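Local structure of putative carbohydrate binding protein (Pseudomonas aeruginosa, 3QEC) at residues Gln40-Ala52 and Tyr87-Phe101. The protein is a putative carbohydrate-binding protein that probably binds heparin and may take part in carbohydrate transport and biofilm formation. Sequence-based numbering, arbitrary orientation.
Sequences QKGTNTKVALEPA and YVREATTDQNGRFDF
Val47 and Leu49 pair with Ala91 and Arg89 in an antiparallel beta ladder at one border of a four-stranded sheet. Strand 89-92 is outermost in that sheet; strand 46-51 separates it from strand 107-120. The chain then turns through Asp94-Gly97 into strand 98-101, which belongs to a second sheet, so the contact joins the two sheets, consistent with a beta sandwich. Val47 N donates to Ala91 O at 2.7 Å. Leu49 and Arg89 exchange two backbone bonds.

Val47, Leu49 and Ala91 point from the same face of the ladder, toward strand 98-101; Val47 and Leu49 are buried. Leu49 CB lies over one face of the Phe101 ring, 4.1 Å from its centroid, a CH-pi contact. Ala91 CB sits against the opposite face, toward its rim. Val47 splits its branches: CG1, anti to the backbone N (chi1 178°), meets Phe101 CZ, while CG2 reaches Phe99 CD2 and Thr93 CG2. On the other face, Lys46 lays its extended chain across the Glu90 carboxylate; the salt bridge from Lys46 NZ to Glu90 OE2 is long, 3.8 Å.

Just before the turn, Thr93 is bound to the loop 42-45. Thr93 OG1 sits between its backbone N and carbonyl carbon (chi1 66°), where it donates to Gly42 O and accepts from Thr45 N at 3.0 Å. Asp94 OD1 accepts from Asn96 N, an Asx turn, and from Arg98 N on the opposite face of the carboxylate. At the far end, one water donates to Leu49 O and Tyr87 O and accepts from Arg89 NH1 at 2.9 Å, in the guanidinium plane.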
ATOM      1  N   GLN A  40      -2.946  -0.487  16.500  1.00 68.90           N
ATOM      2  CA  GLN A  40      -2.059   0.649  16.273  1.00 69.09           C
ATOM      3  C   GLN A  40      -2.479   1.375  14.990  1.00 70.88           C
ATOM      4  O   GLN A  40      -2.321   0.832  13.901  1.00 70.19           O
ATOM      5  CB  GLN A  40      -0.588   0.185  16.214  1.00 70.63           C
ATOM      6  CG  GLN A  40       0.418   1.305  15.908  1.00 91.05           C
ATOM      7  CD  GLN A  40       0.546   2.336  17.007  1.00108.78           C
ATOM      8  OE1 GLN A  40       0.742   2.013  18.184  1.00106.04           O
ATOM      9  NE2 GLN A  40       0.456   3.604  16.633  1.00 96.56           N
ATOM     10  N   LYS A  41      -3.041   2.582  15.126  1.00 67.21           N
ATOM     11  CA  LYS A  41      -3.470   3.419  13.994  1.00 65.53           C
ATOM     12  C   LYS A  41      -2.245   4.004  13.287  1.00 70.25           C
ATOM     13  O   LYS A  41      -1.259   4.350  13.947  1.00 71.72           O
ATOM     14  CB  LYS A  41      -4.408   4.557  14.460  1.00 67.38           C
ATOM     15  CG  LYS A  41      -5.775   4.066  14.926  1.00 76.85           C
ATOM     16  CD  LYS A  41      -6.706   5.223  15.234  1.00 90.55           C
ATOM     17  CE  LYS A  41      -7.998   4.792  15.892  1.00103.80           C
ATOM     18  NZ  LYS A  41      -8.813   5.966  16.318  1.00118.24           N
ATOM     19  N   GLY A  42      -2.314   4.104  11.966  1.00 65.10           N
ATOM     20  CA  GLY A  42      -1.235   4.677  11.170  1.00 65.10           C
ATOM     21  C   GLY A  42      -1.442   6.158  10.952  1.00 71.62           C
ATOM     22  O   GLY A  42      -2.140   6.549  10.017  1.00 71.35           O
ATOM     23  N   THR A  43      -0.863   6.989  11.830  1.00 69.62           N
ATOM     24  CA  THR A  43      -1.014   8.438  11.777  1.00 70.55           C
ATOM     25  C   THR A  43       0.143   9.078  11.004  1.00 75.25           C
ATOM     26  O   THR A  43       1.278   8.622  11.128  1.00 75.87           O
ATOM     27  CB  THR A  43      -1.137   9.008  13.194  1.00 77.25           C
ATOM     28  OG1 THR A  43       0.097   8.822  13.890  1.00 78.00           O
ATOM     29  CG2 THR A  43      -2.285   8.380  13.979  1.00 72.32           C
ATOM     30  N   ASN A  44      -0.153  10.125  10.194  1.00 70.93           N
ATOM     31  CA  ASN A  44       0.805  10.875   9.366  1.00 70.74           C
ATOM     32  C   ASN A  44       1.721   9.911   8.550  1.00 73.12           C
ATOM     33  O   ASN A  44       2.920  10.139   8.405  1.00 73.73           O
ATOM     34  CB  ASN A  44       1.607  11.854  10.238  1.00 71.85           C
ATOM     35  CG  ASN A  44       2.347  12.935   9.490  1.00104.62           C
ATOM     36  OD1 ASN A  44       3.540  13.157   9.726  1.00102.40           O
ATOM     37  ND2 ASN A  44       1.657  13.661   8.605  1.00 97.65           N
ATOM     38  N   THR A  45       1.111   8.851   7.997  1.00 67.76           N
ATOM     39  CA  THR A  45       1.747   7.779   7.231  1.00 66.04           C
ATOM     40  C   THR A  45       1.344   7.878   5.764  1.00 68.10           C
ATOM     41  O   THR A  45       0.167   8.094   5.465  1.00 66.14           O
ATOM     42  CB  THR A  45       1.351   6.417   7.847  1.00 70.69           C
ATOM     43  OG1 THR A  45       1.768   6.400   9.215  1.00 74.66           O
ATOM     44  CG2 THR A  45       1.969   5.238   7.130  1.00 65.07           C
ATOM     45  N   LYS A  46       2.333   7.726   4.854  1.00 64.21           N
ATOM     46  CA  LYS A  46       2.111   7.779   3.414  1.00 62.65           C
ATOM     47  C   LYS A  46       1.422   6.504   2.923  1.00 65.56           C
ATOM     48  O   LYS A  46       1.759   5.398   3.363  1.00 65.67           O
ATOM     49  CB  LYS A  46       3.425   8.018   2.655  1.00 64.85           C
ATOM     50  CG  LYS A  46       3.866   9.470   2.700  1.00 80.59           C
ATOM     51  CD  LYS A  46       5.120   9.717   1.876  1.00 92.79           C
ATOM     52  CE  LYS A  46       5.621  11.136   2.009  1.00104.37           C
ATOM     53  NZ  LYS A  46       6.830  11.379   1.177  1.00116.25           N
ATOM     54  N   VAL A  47       0.424   6.682   2.040  1.00 61.39           N
ATOM     55  CA  VAL A  47      -0.383   5.626   1.399  1.00 59.37           C
ATOM     56  C   VAL A  47      -0.242   5.803  -0.121  1.00 61.62           C
ATOM     57  O   VAL A  47      -0.396   6.912  -0.619  1.00 62.23           O
ATOM     58  CB  VAL A  47      -1.880   5.644   1.866  1.00 61.42           C
ATOM     59  CG1 VAL A  47      -2.705   4.582   1.150  1.00 59.39           C
ATOM     60  CG2 VAL A  47      -1.995   5.472   3.376  1.00 61.51           C
ATOM     61  N   ALA A  48       0.090   4.732  -0.834  1.00 57.09           N
ATOM     62  CA  ALA A  48       0.265   4.730  -2.289  1.00 55.62           C
ATOM     63  C   ALA A  48      -0.908   4.046  -2.990  1.00 57.66           C
ATOM     64  O   ALA A  48      -1.422   3.028  -2.511  1.00 55.66           O
ATOM     65  CB  ALA A  48       1.566   4.028  -2.664  1.00 56.05           C
ATOM     66  N   LEU A  49      -1.306   4.599  -4.142  1.00 53.48           N
ATOM     67  CA  LEU A  49      -2.372   4.046  -4.979  1.00 51.92           C
ATOM     68  C   LEU A  49      -1.861   4.023  -6.424  1.00 57.31           C
ATOM     69  O   LEU A  49      -1.520   5.077  -6.965  1.00 58.50           O
ATOM     70  CB  LEU A  49      -3.657   4.885  -4.816  1.00 51.19           C
ATOM     71  CG  LEU A  49      -4.852   4.493  -5.662  1.00 51.97           C
ATOM     72  CD1 LEU A  49      -5.664   3.428  -4.977  1.00 49.97           C
ATOM     73  CD2 LEU A  49      -5.710   5.697  -5.940  1.00 50.98           C
ATOM     74  N   GLU A  50      -1.732   2.827  -7.018  1.00 53.51           N
ATOM     75  CA  GLU A  50      -1.174   2.675  -8.367  1.00 53.73           C
ATOM     76  C   GLU A  50      -1.885   1.585  -9.198  1.00 58.41           C
ATOM     77  O   GLU A  50      -2.494   0.705  -8.596  1.00 57.86           O
ATOM     78  CB  GLU A  50       0.324   2.338  -8.264  1.00 55.58           C
ATOM     79  CG  GLU A  50       0.660   1.003  -7.607  1.00 57.98           C
ATOM     80  CD  GLU A  50       2.153   0.817  -7.466  1.00 69.13           C
ATOM     81  OE1 GLU A  50       2.854   0.815  -8.505  1.00 58.41           O
ATOM     82  OE2 GLU A  50       2.633   0.752  -6.314  1.00 62.14           O
ATOM     83  N   PRO A  51      -1.769   1.592 -10.564  1.00 54.06           N
ATOM     84  CA  PRO A  51      -2.410   0.526 -11.370  1.00 51.86           C
ATOM     85  C   PRO A  51      -2.022  -0.901 -10.934  1.00 55.06           C
ATOM     86  O   PRO A  51      -0.851  -1.147 -10.634  1.00 54.36           O
ATOM     87  CB  PRO A  51      -1.901   0.813 -12.795  1.00 53.18           C
ATOM     88  CG  PRO A  51      -1.583   2.277 -12.796  1.00 58.00           C
ATOM     89  CD  PRO A  51      -1.065   2.574 -11.429  1.00 54.67           C
ATOM     90  N   ALA A  52      -3.012  -1.841 -10.894  1.00 51.68           N
ATOM     91  CA  ALA A  52      -2.789  -3.245 -10.517  1.00 52.04           C
ATOM     92  C   ALA A  52      -2.273  -4.042 -11.731  1.00 59.83           C
ATOM     93  O   ALA A  52      -3.053  -4.710 -12.409  1.00 61.26           O
ATOM     94  CB  ALA A  52      -4.076  -3.862  -9.969  1.00 51.68           C
ATOM     95  N   TYR A  87       2.773   6.971 -12.535  1.00 60.45           N
ATOM     96  CA  TYR A  87       1.437   6.393 -12.362  1.00 58.33           C
ATOM     97  C   TYR A  87       1.010   6.272 -10.886  1.00 62.26           C
ATOM     98  O   TYR A  87      -0.129   5.893 -10.622  1.00 62.14           O
ATOM     99  CB  TYR A  87       1.395   4.997 -13.010  1.00 58.09           C
ATOM    100  CG  TYR A  87       1.629   5.038 -14.504  1.00 59.42           C
ATOM    101  CD1 TYR A  87       0.587   5.320 -15.385  1.00 60.06           C
ATOM    102  CD2 TYR A  87       2.892   4.796 -15.039  1.00 60.37           C
ATOM    103  CE1 TYR A  87       0.802   5.373 -16.763  1.00 60.01           C
ATOM    104  CE2 TYR A  87       3.120   4.857 -16.415  1.00 60.75           C
ATOM    105  CZ  TYR A  87       2.073   5.153 -17.272  1.00 65.49           C
ATOM    106  OH  TYR A  87       2.292   5.196 -18.626  1.00 65.99           O
ATOM    107  N   VAL A  88       1.913   6.579  -9.935  1.00 58.47           N
ATOM    108  CA  VAL A  88       1.673   6.449  -8.500  1.00 57.25           C
ATOM    109  C   VAL A  88       1.054   7.717  -7.949  1.00 63.28           C
ATOM    110  O   VAL A  88       1.597   8.800  -8.137  1.00 65.16           O
ATOM    111  CB  VAL A  88       2.974   6.073  -7.724  1.00 60.05           C
ATOM    112  CG1 VAL A  88       2.722   5.963  -6.221  1.00 59.15           C
ATOM    113  CG2 VAL A  88       3.573   4.773  -8.257  1.00 59.25           C
ATOM    114  N   ARG A  89      -0.084   7.568  -7.254  1.00 59.41           N
ATOM    115  CA  ARG A  89      -0.788   8.631  -6.538  1.00 59.20           C
ATOM    116  C   ARG A  89      -0.523   8.416  -5.055  1.00 64.95           C
ATOM    117  O   ARG A  89      -0.313   7.280  -4.630  1.00 65.39           O
ATOM    118  CB  ARG A  89      -2.284   8.637  -6.863  1.00 55.29           C
ATOM    119  CG  ARG A  89      -2.593   9.274  -8.192  1.00 57.57           C
ATOM    120  CD  ARG A  89      -3.992   8.931  -8.637  1.00 61.79           C
ATOM    121  NE  ARG A  89      -4.361   9.635  -9.864  1.00 60.26           N
ATOM    122  CZ  ARG A  89      -4.273   9.100 -11.073  1.00 69.67           C
ATOM    123  NH1 ARG A  89      -3.828   7.859 -11.225  1.00 60.51           N
ATOM    124  NH2 ARG A  89      -4.626   9.803 -12.143  1.00 55.01           N
ATOM    125  N   GLU A  90      -0.508   9.488  -4.271  1.00 63.10           N
ATOM    126  CA  GLU A  90      -0.133   9.407  -2.869  1.00 63.58           C
ATOM    127  C   GLU A  90      -0.998  10.280  -1.961  1.00 66.49           C
ATOM    128  O   GLU A  90      -1.393  11.377  -2.344  1.00 67.26           O
ATOM    129  CB  GLU A  90       1.324   9.869  -2.768  1.00 66.23           C
ATOM    130  CG  GLU A  90       2.084   9.425  -1.541  1.00 82.97           C
ATOM    131  CD  GLU A  90       3.527   9.874  -1.611  1.00108.53           C
ATOM    132  OE1 GLU A  90       4.320   9.181  -2.293  1.00 99.94           O
ATOM    133  OE2 GLU A  90       3.848  10.953  -1.058  1.00100.79           O
ATOM    134  N   ALA A  91      -1.259   9.789  -0.748  1.00 61.20           N
ATOM    135  CA  ALA A  91      -1.985  10.488   0.306  1.00 61.33           C
ATOM    136  C   ALA A  91      -1.317  10.216   1.639  1.00 65.44           C
ATOM    137  O   ALA A  91      -0.740   9.150   1.815  1.00 64.97           O
ATOM    138  CB  ALA A  91      -3.435  10.034   0.346  1.00 61.20           C
ATOM    139  N   THR A  92      -1.382  11.175   2.566  1.00 62.87           N
ATOM    140  CA  THR A  92      -0.873  11.040   3.930  1.00 63.30           C
ATOM    141  C   THR A  92      -2.080  10.932   4.869  1.00 67.55           C
ATOM    142  O   THR A  92      -3.000  11.754   4.770  1.00 68.25           O
ATOM    143  CB  THR A  92       0.047  12.238   4.299  1.00 68.07           C
ATOM    144  OG1 THR A  92       1.161  12.271   3.413  1.00 74.55           O
ATOM    145  CG2 THR A  92       0.549  12.180   5.732  1.00 58.98           C
ATOM    146  N   THR A  93      -2.076   9.930   5.779  1.00 62.45           N
ATOM    147  CA  THR A  93      -3.154   9.747   6.752  1.00 61.98           C
ATOM    148  C   THR A  93      -3.117  10.883   7.767  1.00 69.62           C
ATOM    149  O   THR A  93      -2.056  11.475   7.972  1.00 70.90           O
ATOM    150  CB  THR A  93      -3.056   8.388   7.459  1.00 65.25           C
ATOM    151  OG1 THR A  93      -1.874   8.358   8.251  1.00 63.66           O
ATOM    152  CG2 THR A  93      -3.106   7.184   6.493  1.00 60.60           C
ATOM    153  N   ASP A  94      -4.261  11.182   8.412  1.00 67.15           N
ATOM    154  CA  ASP A  94      -4.331  12.236   9.427  1.00 68.57           C
ATOM    155  C   ASP A  94      -4.015  11.668  10.830  1.00 76.38           C
ATOM    156  O   ASP A  94      -3.470  10.568  10.958  1.00 74.87           O
ATOM    157  CB  ASP A  94      -5.699  12.966   9.403  1.00 70.05           C
ATOM    158  CG  ASP A  94      -6.953  12.146   9.679  1.00 76.20           C
ATOM    159  OD1 ASP A  94      -6.852  11.101  10.358  1.00 74.68           O
ATOM    160  OD2 ASP A  94      -8.044  12.574   9.249  1.00 83.05           O
ATOM    161  N   GLN A  95      -4.374  12.430  11.873  1.00 76.68           N
ATOM    162  CA  GLN A  95      -4.170  12.100  13.283  1.00 78.52           C
ATOM    163  C   GLN A  95      -5.022  10.872  13.735  1.00 82.63           C
ATOM    164  O   GLN A  95      -4.780  10.335  14.820  1.00 83.43           O
ATOM    165  CB  GLN A  95      -4.441  13.342  14.178  1.00 82.34           C
ATOM    166  CG  GLN A  95      -5.767  14.120  13.918  1.00102.41           C
ATOM    167  CD  GLN A  95      -5.878  14.939  12.623  1.00120.65           C
ATOM    168  OE1 GLN A  95      -4.891  15.409  12.022  1.00111.23           O
ATOM    169  NE2 GLN A  95      -7.109  15.138  12.168  1.00114.07           N
ATOM    170  N   ASN A  96      -5.975  10.403  12.896  1.00 76.95           N
ATOM    171  CA  ASN A  96      -6.832   9.260  13.228  1.00 75.19           C
ATOM    172  C   ASN A  96      -6.670   8.092  12.256  1.00 75.50           C
ATOM    173  O   ASN A  96      -7.479   7.159  12.278  1.00 76.36           O
ATOM    174  CB  ASN A  96      -8.294   9.690  13.289  1.00 75.99           C
ATOM    175  CG  ASN A  96      -8.599  10.564  14.474  1.00105.64           C
ATOM    176  OD1 ASN A  96      -8.768  11.776  14.336  1.00102.01           O
ATOM    177  ND2 ASN A  96      -8.675   9.967  15.668  1.00 99.05           N
ATOM    178  N   GLY A  97      -5.624   8.138  11.437  1.00 68.16           N
ATOM    179  CA  GLY A  97      -5.327   7.093  10.463  1.00 65.03           C
ATOM    180  C   GLY A  97      -6.202   7.100   9.222  1.00 66.45           C
ATOM    181  O   GLY A  97      -6.194   6.127   8.462  1.00 63.86           O
ATOM    182  N   ARG A  98      -6.958   8.196   9.001  1.00 63.41           N
ATOM    183  CA  ARG A  98      -7.852   8.331   7.851  1.00 62.36           C
ATOM    184  C   ARG A  98      -7.112   8.959   6.690  1.00 65.39           C
ATOM    185  O   ARG A  98      -6.369   9.919   6.891  1.00 65.42           O
ATOM    186  CB  ARG A  98      -9.116   9.165   8.178  1.00 65.57           C
ATOM    187  CG  ARG A  98      -9.782   8.838   9.524  1.00 83.36           C
ATOM    188  CD  ARG A  98     -11.049   9.642   9.759  1.00 99.48           C
ATOM    189  NE  ARG A  98     -11.088  10.241  11.097  1.00117.48           N
ATOM    190  CZ  ARG A  98     -10.822  11.520  11.365  1.00133.95           C
ATOM    191  NH1 ARG A  98     -10.504  12.360  10.385  1.00113.65           N
ATOM    192  NH2 ARG A  98     -10.887  11.972  12.610  1.00126.24           N
ATOM    193  N   PHE A  99      -7.307   8.404   5.476  1.00 60.74           N
ATOM    194  CA  PHE A  99      -6.731   8.906   4.227  1.00 59.29           C
ATOM    195  C   PHE A  99      -7.838   9.151   3.196  1.00 63.67           C
ATOM    196  O   PHE A  99      -8.916   8.561   3.292  1.00 63.44           O
ATOM    197  CB  PHE A  99      -5.675   7.937   3.665  1.00 58.89           C
ATOM    198  CG  PHE A  99      -6.163   6.540   3.350  1.00 58.18           C
ATOM    199  CD1 PHE A  99      -6.816   6.266   2.147  1.00 58.40           C
ATOM    200  CD2 PHE A  99      -5.923   5.486   4.232  1.00 58.94           C
ATOM    201  CE1 PHE A  99      -7.266   4.978   1.856  1.00 57.59           C
ATOM    202  CE2 PHE A  99      -6.357   4.190   3.932  1.00 59.85           C
ATOM    203  CZ  PHE A  99      -7.021   3.942   2.742  1.00 56.90           C
ATOM    204  N   ASP A 100      -7.561  10.016   2.208  1.00 60.86           N
ATOM    205  CA  ASP A 100      -8.502  10.378   1.151  0.50 60.32           C
ATOM    206  C   ASP A 100      -7.759  10.596  -0.171  1.00 63.11           C
ATOM    207  O   ASP A 100      -6.666  11.160  -0.162  1.00 62.71           O
ATOM    208  CB  ASP A 100      -9.284  11.662   1.538  0.50 63.76           C
ATOM    209  CG  ASP A 100     -10.027  11.585   2.861  0.50 74.46           C
ATOM    210  OD1 ASP A 100     -11.166  11.080   2.872  0.50 75.99           O
ATOM    211  OD2 ASP A 100      -9.447  11.991   3.893  0.50 77.99           O
ATOM    212  N   PHE A 101      -8.358  10.177  -1.294  1.00 58.22           N
ATOM    213  CA  PHE A 101      -7.854  10.376  -2.650  1.00 56.90           C
ATOM    214  C   PHE A 101      -8.958  11.006  -3.461  1.00 62.06           C
ATOM    215  O   PHE A 101     -10.128  10.678  -3.251  1.00 62.00           O
ATOM    216  CB  PHE A 101      -7.399   9.067  -3.303  1.00 56.98           C
ATOM    217  CG  PHE A 101      -6.155   8.419  -2.745  1.00 57.56           C
ATOM    218  CD1 PHE A 101      -6.240   7.490  -1.706  1.00 58.78           C
ATOM    219  CD2 PHE A 101      -4.908   8.664  -3.316  1.00 58.91           C
ATOM    220  CE1 PHE A 101      -5.090   6.855  -1.213  1.00 59.16           C
ATOM    221  CE2 PHE A 101      -3.757   8.025  -2.826  1.00 61.59           C
ATOM    222  CZ  PHE A 101      -3.856   7.127  -1.773  1.00 58.94           C
TER
HETATM  223  O   HOH W   1      -2.602   5.874  -9.550  1.00 54.80           O